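Local coordinates for putative capsular polysaccharide biosynthesis protein (Streptococcus pneumoniae serotype 4, PDB 6EWJ) that probably acts as a pyridoxal phosphate-dependent sugar aminotransferase of the DegT/DnrJ/EryC1 family, essential in pneumococcal teichoic acid biosynthesis, at residues P79-I84 and K128-I133; V83-M88 and P104-I109. All coordinates share one frame; numbering follows the deposited sequence.

Contact 1: residues P79-I84 and K128-I133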
ATOM      1  N   PRO A  79     -19.256  -5.114  -8.662  1.00 31.23           N
ATOM      2  CA  PRO A  79     -20.224  -6.230  -8.660  1.00 31.66           C
ATOM      3  C   PRO A  79     -21.103  -6.242  -9.897  1.00 32.18           C
ATOM      4  O   PRO A  79     -21.604  -5.199 -10.306  1.00 31.77           O
ATOM      5  CB  PRO A  79     -21.049  -5.966  -7.404  1.00 32.66           C
ATOM      6  CG  PRO A  79     -20.089  -5.288  -6.477  1.00 32.03           C
ATOM      7  CD  PRO A  79     -19.276  -4.390  -7.372  1.00 31.27           C
ATOM      8  N   GLY A  80     -21.231  -7.413 -10.511  1.00 32.25           N
ATOM      9  CA  GLY A  80     -22.025  -7.560 -11.719  1.00 33.36           C
ATOM     10  C   GLY A  80     -21.256  -7.346 -13.014  1.00 32.20           C
ATOM     11  O   GLY A  80     -21.738  -7.767 -14.059  1.00 33.72           O
ATOM     12  N   ASP A  81     -20.078  -6.717 -12.962  1.00 30.13           N
ATOM     13  CA  ASP A  81     -19.208  -6.564 -14.138  1.00 29.16           C
ATOM     14  C   ASP A  81     -18.261  -7.757 -14.305  1.00 28.17           C
ATOM     15  O   ASP A  81     -17.878  -8.393 -13.327  1.00 28.04           O
ATOM     16  CB  ASP A  81     -18.341  -5.310 -14.040  1.00 28.35           C
ATOM     17  CG  ASP A  81     -19.150  -4.028 -13.928  1.00 28.78           C
ATOM     18  OD1 ASP A  81     -20.167  -3.901 -14.611  1.00 29.42           O
ATOM     19  OD2 ASP A  81     -18.735  -3.153 -13.160  1.00 27.87           O
ATOM     20  N   GLU A  82     -17.899  -8.048 -15.555  1.00 27.92           N
ATOM     21  CA  GLU A  82     -16.921  -9.082 -15.905  1.00 26.56           C
ATOM     22  C   GLU A  82     -15.616  -8.459 -16.410  1.00 24.90           C
ATOM     23  O   GLU A  82     -15.605  -7.381 -17.056  1.00 24.61           O
ATOM     24  CB  GLU A  82     -17.493 -10.027 -16.951  1.00 28.12           C
ATOM     25  CG  GLU A  82     -18.620 -10.889 -16.385  1.00 29.28           C
ATOM     26  CD  GLU A  82     -19.327 -11.736 -17.409  1.00 30.99           C
ATOM     27  OE1 GLU A  82     -19.038 -11.615 -18.636  1.00 31.55           O
ATOM     28  OE2 GLU A  82     -20.178 -12.549 -16.978  1.00 32.13           O
ATOM     29  N   VAL A  83     -14.507  -9.068 -16.007  1.00 23.24           N
ATOM     30  CA  VAL A  83     -13.181  -8.648 -16.461  1.00 22.35           C
ATOM     31  C   VAL A  83     -12.469  -9.843 -16.998  1.00 21.88           C
ATOM     32  O   VAL A  83     -12.316 -10.838 -16.304  1.00 21.80           O
ATOM     33  CB  VAL A  83     -12.300  -8.037 -15.346  1.00 21.12           C
ATOM     34  CG1 VAL A  83     -10.946  -7.604 -15.906  1.00 20.32           C
ATOM     35  CG2 VAL A  83     -13.015  -6.893 -14.699  1.00 21.32           C
ATOM     36  N   ILE A  84     -12.013  -9.736 -18.233  1.00 21.85           N
ATOM     37  CA  ILE A  84     -11.359 -10.843 -18.878  1.00 21.78           C
ATOM     38  C   ILE A  84      -9.852 -10.817 -18.615  1.00 20.91           C
ATOM     39  O   ILE A  84      -9.195  -9.783 -18.782  1.00 21.01           O
ATOM     40  CB  ILE A  84     -11.654 -10.854 -20.395  1.00 22.62           C
ATOM     41  CG1 ILE A  84     -13.086 -11.331 -20.617  1.00 23.62           C
ATOM     42  CG2 ILE A  84     -10.672 -11.734 -21.119  1.00 22.13           C
ATOM     43  CD1 ILE A  84     -13.625 -11.208 -22.018  1.00 24.64           C
ATOM     44  N   LYS A 128     -21.912  -7.873 -19.790  1.00 35.22           N
ATOM     45  CA  LYS A 128     -21.255  -7.455 -18.546  1.00 34.19           C
ATOM     46  C   LYS A 128     -19.734  -7.096 -18.664  1.00 32.07           C
ATOM     47  O   LYS A 128     -19.157  -6.566 -17.712  1.00 30.60           O
ATOM     48  CB  LYS A 128     -21.424  -8.559 -17.486  1.00 34.48           C
ATOM     49  CG  LYS A 128     -22.855  -9.074 -17.262  1.00 36.31           C
ATOM     50  CD  LYS A 128     -22.901 -10.026 -16.079  1.00 36.39           C
ATOM     51  CE  LYS A 128     -24.266 -10.051 -15.415  1.00 38.80           C
ATOM     52  NZ  LYS A 128     -24.402 -11.227 -14.505  1.00 39.00           N
ATOM     53  N   THR A 129     -19.087  -7.438 -19.785  1.00 31.58           N
ATOM     54  CA  THR A 129     -17.651  -7.263 -19.912  1.00 30.22           C
ATOM     55  C   THR A 129     -17.339  -5.775 -19.939  1.00 29.82           C
ATOM     56  O   THR A 129     -17.890  -5.036 -20.771  1.00 30.42           O
ATOM     57  CB  THR A 129     -17.060  -7.919 -21.179  1.00 30.47           C
ATOM     58  OG1 THR A 129     -17.574  -9.240 -21.339  1.00 30.52           O
ATOM     59  CG2 THR A 129     -15.525  -8.004 -21.063  1.00 29.31           C
ATOM     60  N   LYS A 130     -16.495  -5.343 -18.993  1.00 29.29           N
ATOM     61  CA  LYS A 130     -15.997  -3.966 -18.925  1.00 29.25           C
ATOM     62  C   LYS A 130     -14.536  -3.780 -19.298  1.00 27.36           C
ATOM     63  O   LYS A 130     -14.152  -2.704 -19.807  1.00 27.55           O
ATOM     64  CB  LYS A 130     -16.184  -3.377 -17.520  1.00 29.76           C
ATOM     65  CG  LYS A 130     -17.609  -3.308 -17.010  1.00 31.45           C
ATOM     66  CD  LYS A 130     -18.572  -2.637 -17.975  1.00 33.82           C
ATOM     67  CE  LYS A 130     -19.922  -2.421 -17.314  1.00 35.47           C
ATOM     68  NZ  LYS A 130     -20.819  -1.713 -18.226  1.00 37.34           N
ATOM     69  N   VAL A 131     -13.705  -4.778 -19.025  1.00 25.09           N
ATOM     70  CA  VAL A 131     -12.256  -4.630 -19.124  1.00 23.62           C
ATOM     71  C   VAL A 131     -11.639  -5.923 -19.616  1.00 22.89           C
ATOM     72  O   VAL A 131     -12.110  -7.023 -19.275  1.00 23.12           O
ATOM     73  CB  VAL A 131     -11.619  -4.263 -17.768  1.00 22.80           C
ATOM     74  CG1 VAL A 131     -10.103  -4.359 -17.806  1.00 21.97           C
ATOM     75  CG2 VAL A 131     -12.011  -2.860 -17.347  1.00 23.33           C
ATOM     76  N   ILE A 132     -10.601  -5.788 -20.424  1.00 22.03           N
ATOM     77  CA  ILE A 132      -9.744  -6.886 -20.797  1.00 21.18           C
ATOM     78  C   ILE A 132      -8.361  -6.537 -20.256  1.00 20.24           C
ATOM     79  O   ILE A 132      -7.866  -5.409 -20.470  1.00 19.78           O
ATOM     80  CB  ILE A 132      -9.675  -7.089 -22.323  1.00 21.63           C
ATOM     81  CG1 ILE A 132     -11.048  -7.445 -22.860  1.00 22.70           C
ATOM     82  CG2 ILE A 132      -8.689  -8.216 -22.663  1.00 21.31           C
ATOM     83  CD1 ILE A 132     -11.213  -7.315 -24.356  1.00 23.84           C
ATOM     84  N   ILE A 133      -7.737  -7.507 -19.579  1.00 19.53           N
ATOM     85  CA  ILE A 133      -6.359  -7.380 -19.077  1.00 19.02           C
ATOM     86  C   ILE A 133      -5.379  -8.370 -19.776  1.00 19.43           C
ATOM     87  O   ILE A 133      -5.123  -9.458 -19.250  1.00 19.98           O
ATOM     88  CB  ILE A 133      -6.276  -7.555 -17.511  1.00 18.22           C
ATOM     89  CG1 ILE A 133      -7.333  -6.695 -16.798  1.00 18.30           C
ATOM     90  CG2 ILE A 133      -4.861  -7.194 -17.000  1.00 17.68           C
ATOM     91  CD1 ILE A 133      -7.338  -6.810 -15.262  1.00 17.80           C
TER
HETATM   92  O   HOH W   1     -16.711 -11.442 -20.082  1.00 26.43           O

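Contact 2: residues V83-M88 and P104-I109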
ATOM      1  N   VAL A  83     -14.507  -9.068 -16.007  1.00 23.24           N
ATOM      2  CA  VAL A  83     -13.181  -8.648 -16.461  1.00 22.35           C
ATOM      3  C   VAL A  83     -12.469  -9.843 -16.998  1.00 21.88           C
ATOM      4  O   VAL A  83     -12.316 -10.838 -16.304  1.00 21.80           O
ATOM      5  CB  VAL A  83     -12.300  -8.037 -15.346  1.00 21.12           C
ATOM      6  CG1 VAL A  83     -10.946  -7.604 -15.906  1.00 20.32           C
ATOM      7  CG2 VAL A  83     -13.015  -6.893 -14.699  1.00 21.32           C
ATOM      8  N   ILE A  84     -12.013  -9.736 -18.233  1.00 21.85           N
ATOM      9  CA  ILE A  84     -11.359 -10.843 -18.878  1.00 21.78           C
ATOM     10  C   ILE A  84      -9.852 -10.817 -18.615  1.00 20.91           C
ATOM     11  O   ILE A  84      -9.195  -9.783 -18.782  1.00 21.01           O
ATOM     12  CB  ILE A  84     -11.654 -10.854 -20.395  1.00 22.62           C
ATOM     13  CG1 ILE A  84     -13.086 -11.331 -20.617  1.00 23.62           C
ATOM     14  CG2 ILE A  84     -10.672 -11.734 -21.119  1.00 22.13           C
ATOM     15  CD1 ILE A  84     -13.625 -11.208 -22.018  1.00 24.64           C
ATOM     16  N   VAL A  85      -9.313 -11.971 -18.266  1.00 20.71           N
ATOM     17  CA  VAL A  85      -7.896 -12.156 -18.056  1.00 20.11           C
ATOM     18  C   VAL A  85      -7.450 -13.473 -18.706  1.00 20.64           C
ATOM     19  O   VAL A  85      -8.243 -14.398 -18.809  1.00 20.48           O
ATOM     20  CB  VAL A  85      -7.505 -12.241 -16.581  1.00 20.04           C
ATOM     21  CG1 VAL A  85      -7.808 -10.934 -15.907  1.00 20.01           C
ATOM     22  CG2 VAL A  85      -8.229 -13.375 -15.828  1.00 19.99           C
ATOM     23  N   PRO A  86      -6.166 -13.576 -19.085  1.00 20.52           N
ATOM     24  CA  PRO A  86      -5.694 -14.885 -19.515  1.00 20.87           C
ATOM     25  C   PRO A  86      -5.655 -15.903 -18.406  1.00 21.25           C
ATOM     26  O   PRO A  86      -5.471 -15.539 -17.235  1.00 20.41           O
ATOM     27  CB  PRO A  86      -4.283 -14.601 -20.031  1.00 20.75           C
ATOM     28  CG  PRO A  86      -4.169 -13.106 -20.208  1.00 20.34           C
ATOM     29  CD  PRO A  86      -5.123 -12.545 -19.190  1.00 20.13           C
ATOM     30  N   ALA A  87      -5.848 -17.177 -18.785  1.00 21.44           N
ATOM     31  CA  ALA A  87      -5.713 -18.302 -17.862  1.00 21.87           C
ATOM     32  C   ALA A  87      -4.250 -18.498 -17.457  1.00 22.15           C
ATOM     33  O   ALA A  87      -3.971 -18.986 -16.342  1.00 21.61           O
ATOM     34  CB  ALA A  87      -6.300 -19.552 -18.472  1.00 22.93           C
ATOM     35  N   MET A  88      -3.327 -18.002 -18.300  1.00 22.41           N
ATOM     36  CA  MET A  88      -1.897 -18.082 -18.095  1.00 23.47           C
ATOM     37  C   MET A  88      -1.399 -16.696 -17.731  1.00 23.06           C
ATOM     38  O   MET A  88      -1.057 -15.871 -18.586  1.00 21.85           O
ATOM     39  CB  MET A  88      -1.206 -18.606 -19.367  1.00 26.33           C
ATOM     40  CG  MET A  88       0.334 -18.455 -19.419  1.00 27.88           C
ATOM     41  SD  MET A  88       1.116 -19.232 -18.004  1.00 27.96           S
ATOM     42  CE  MET A  88       0.496 -20.882 -18.240  1.00 29.39           C
ATOM     43  N   PRO A 104     -14.076 -12.409 -12.421  1.00 23.76           N
ATOM     44  CA  PRO A 104     -13.065 -12.738 -13.444  1.00 23.10           C
ATOM     45  C   PRO A 104     -13.620 -13.708 -14.481  1.00 24.21           C
ATOM     46  O   PRO A 104     -14.419 -14.572 -14.124  1.00 24.00           O
ATOM     47  CB  PRO A 104     -11.966 -13.433 -12.648  1.00 22.37           C
ATOM     48  CG  PRO A 104     -12.259 -13.102 -11.191  1.00 22.31           C
ATOM     49  CD  PRO A 104     -13.738 -12.958 -11.100  1.00 22.92           C
ATOM     50  N   VAL A 105     -13.246 -13.511 -15.747  1.00 23.75           N
ATOM     51  CA  VAL A 105     -13.537 -14.422 -16.823  1.00 24.58           C
ATOM     52  C   VAL A 105     -12.198 -14.773 -17.488  1.00 24.43           C
ATOM     53  O   VAL A 105     -11.532 -13.910 -18.045  1.00 24.36           O
ATOM     54  CB  VAL A 105     -14.456 -13.782 -17.885  1.00 25.22           C
ATOM     55  CG1 VAL A 105     -14.685 -14.739 -19.029  1.00 26.07           C
ATOM     56  CG2 VAL A 105     -15.782 -13.380 -17.288  1.00 25.72           C
ATOM     57  N   MET A 106     -11.802 -16.037 -17.414  1.00 24.09           N
ATOM     58  CA  MET A 106     -10.511 -16.474 -17.918  1.00 22.92           C
ATOM     59  C   MET A 106     -10.667 -16.966 -19.343  1.00 23.14           C
ATOM     60  O   MET A 106     -11.723 -17.531 -19.695  1.00 23.71           O
ATOM     61  CB  MET A 106      -9.946 -17.586 -17.023  1.00 23.04           C
ATOM     62  CG  MET A 106      -9.690 -17.133 -15.596  1.00 23.14           C
ATOM     63  SD  MET A 106      -8.818 -18.397 -14.646  1.00 23.17           S
ATOM     64  CE  MET A 106      -9.115 -17.693 -13.027  1.00 23.22           C
ATOM     65  N   VAL A 107      -9.625 -16.738 -20.135  1.00 22.06           N
ATOM     66  CA  VAL A 107      -9.608 -17.154 -21.543  1.00 22.81           C
ATOM     67  C   VAL A 107      -8.337 -17.961 -21.789  1.00 21.96           C
ATOM     68  O   VAL A 107      -7.267 -17.573 -21.338  1.00 20.43           O
ATOM     69  CB  VAL A 107      -9.670 -15.949 -22.488  1.00 23.18           C
ATOM     70  CG1 VAL A 107      -9.607 -16.392 -23.937  1.00 24.05           C
ATOM     71  CG2 VAL A 107     -10.951 -15.165 -22.259  1.00 23.66           C
ATOM     72  N   ASP A 108      -8.478 -19.074 -22.523  1.00 21.96           N
ATOM     73  CA  ASP A 108      -7.353 -19.943 -22.808  1.00 21.81           C
ATOM     74  C   ASP A 108      -6.399 -19.265 -23.775  1.00 22.47           C
ATOM     75  O   ASP A 108      -6.770 -18.286 -24.455  1.00 23.50           O
ATOM     76  CB  ASP A 108      -7.797 -21.316 -23.382  1.00 22.12           C
ATOM     77  CG  ASP A 108      -6.782 -22.410 -23.134  1.00 21.56           C
ATOM     78  OD1 ASP A 108      -5.771 -22.176 -22.411  1.00 20.61           O
ATOM     79  OD2 ASP A 108      -6.998 -23.535 -23.619  1.00 21.95           O
ATOM     80  N   ILE A 109      -5.188 -19.783 -23.847  1.00 22.19           N
ATOM     81  CA  ILE A 109      -4.157 -19.173 -24.618  1.00 22.68           C
ATOM     82  C   ILE A 109      -3.970 -19.948 -25.920  1.00 23.95           C
ATOM     83  O   ILE A 109      -4.704 -20.899 -26.194  1.00 25.30           O
ATOM     84  CB  ILE A 109      -2.858 -19.033 -23.793  1.00 21.92           C
ATOM     85  CG1 ILE A 109      -2.269 -20.394 -23.423  1.00 22.11           C
ATOM     86  CG2 ILE A 109      -3.139 -18.193 -22.542  1.00 20.96           C
ATOM     87  CD1 ILE A 109      -0.809 -20.347 -23.033  1.00 21.80           C
TER

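Contact 1: residues P79-I84 and K128-I133
Lys-128 lays its extended chain along the turn that leads into strand 82-86: its CD sits 3.2 Å from the carbonyl O of Gly-80, and its CB meets the carboxylate end of Glu-82. Its own carbonyl O receives Glu-82 N in an almost straight bond of 2.9 Å, although the donor stands well above the carbonyl plane. Thr-129 follows, paired with Glu-82. A water bridges the two side chains, donating to Glu-82 OE1 and accepting from Thr-129 OG1; Thr-126 also bonds to each of these oxygens. The methyl CG2 of Thr-129 is turned anti to the backbone N and packs against Ile-84 CD1 at 3.8 Å.

Between Glu-82 and Val-83 the register slips by one residue. This is a beta bulge, with Lys-130 the extra residue on strand 129-132, which runs parallel to strand 82-86 in the central sheet of the PLP-dependent aminotransferase fold. Lys-130 N still bonds Glu-82 O at 2.9 Å, in the carbonyl plane, but Val-131 N is left buried with no partner. The Lys-130 chain bends at chi2 (-51°) and passes its CG and CE over the carboxylate of Asp-81. Its NZ stays 4.3 Å from Asp-81 OD1, beyond a salt bridge, and the ammonium end turns to Phe-158 in a cation-pi contact; Asp-81 OD2 is bonded to Gly-78 N.

Val-131 takes up the shifted pairing: its O accepts Ile-84 N, and its CG1 touches Val-83 CG1. Beyond Ile-132, which pairs with Ile-84, Ile-133 N reaches Ile-84 O at 2.8 Å, and Ile-133 CD1, two residues beyond Val-131, packs on the same Val-83 CG1.

Contact 2: residues V83-M88 and P104-I109
Ile-84 straddles the side chains of Val-105 and Val-107, which project from the same face of strand 103-107 two residues apart. Its CG1 branch lies 3.9 Å from Val-105 CB, and its CG2 methyl, anti to the backbone N, runs forward to touch Val-107 CG2 at 3.6 Å. The branched isoleucine thus fits against two valines at once. Leu-121 of helix 118-124 packs on Ile-84 too, and Leu-120 and Ala-124 of the same helix on Val-107.

On the opposite face the bumps are Val-83, Val-85, Pro-104 and Met-106. Val-85 and Met-106 lie side by side, pointing the same way, with Val-85 CG2 4.0 Å from Met-106 CG; the rest of the methionine chain is extended and leads off toward Phe-365. Ile-97 of helix 92-99 packs on Val-83, Val-85 and Pro-104, so it touches both strands on this face.

Between the two faces the backbones are tied by alternating bonds: Val-105 N to Val-83 O, Val-85 N to Val-105 O, Val-107 N to Val-85 O and Ala-87 N to Val-107 O. The third, at 3.0 Å, is the most bent, with 141° at the hydrogen. Past Pro-86 and Val-107 the regular pairing ends, yet contact persists. Ala-87 tucks its methyl over Val-107 O at 3.6 Å, and Met-88 CB rests against Ile-109 CG2 at 3.7 Å before its chain, bent at chi2 and chi3, turns away. Phe-376 of helix 371-378 packs on both Met-88 and Ile-109.

Strand 82-86, helix 92-99 and strand 103-107 make up a beta-alpha-beta unit with neighbouring parallel strands, strand 103-107 being the outermost of the aminotransferase sheet within this chain, next to strand 82-86.

How the contacts relate
Both contacts are built on strand 82-86, which carries strand 129-132 along one edge and strand 103-107 along the other; their centres are 11 Å apart. Val-83 and Ile-84 belong to both. Side chains also meet directly between them: Glu-82 CB lies 3.8 Å from Val-105 CG2, and Ile-133 CB 4.0 Å from Val-85 CG1. The chain beyond strands 82-86 and 129-132 comes near the cofactor site, where no PLP is bound in this apo form. In contact 2, Met-88 comes within about 4 Å, side chain to side chain, of the PLP-binding Tyr-351. Contact 1 stays farther off, its Ile-133 side chain about 10 Å from those of Ala-64 and Thr-65, which also bind PLP.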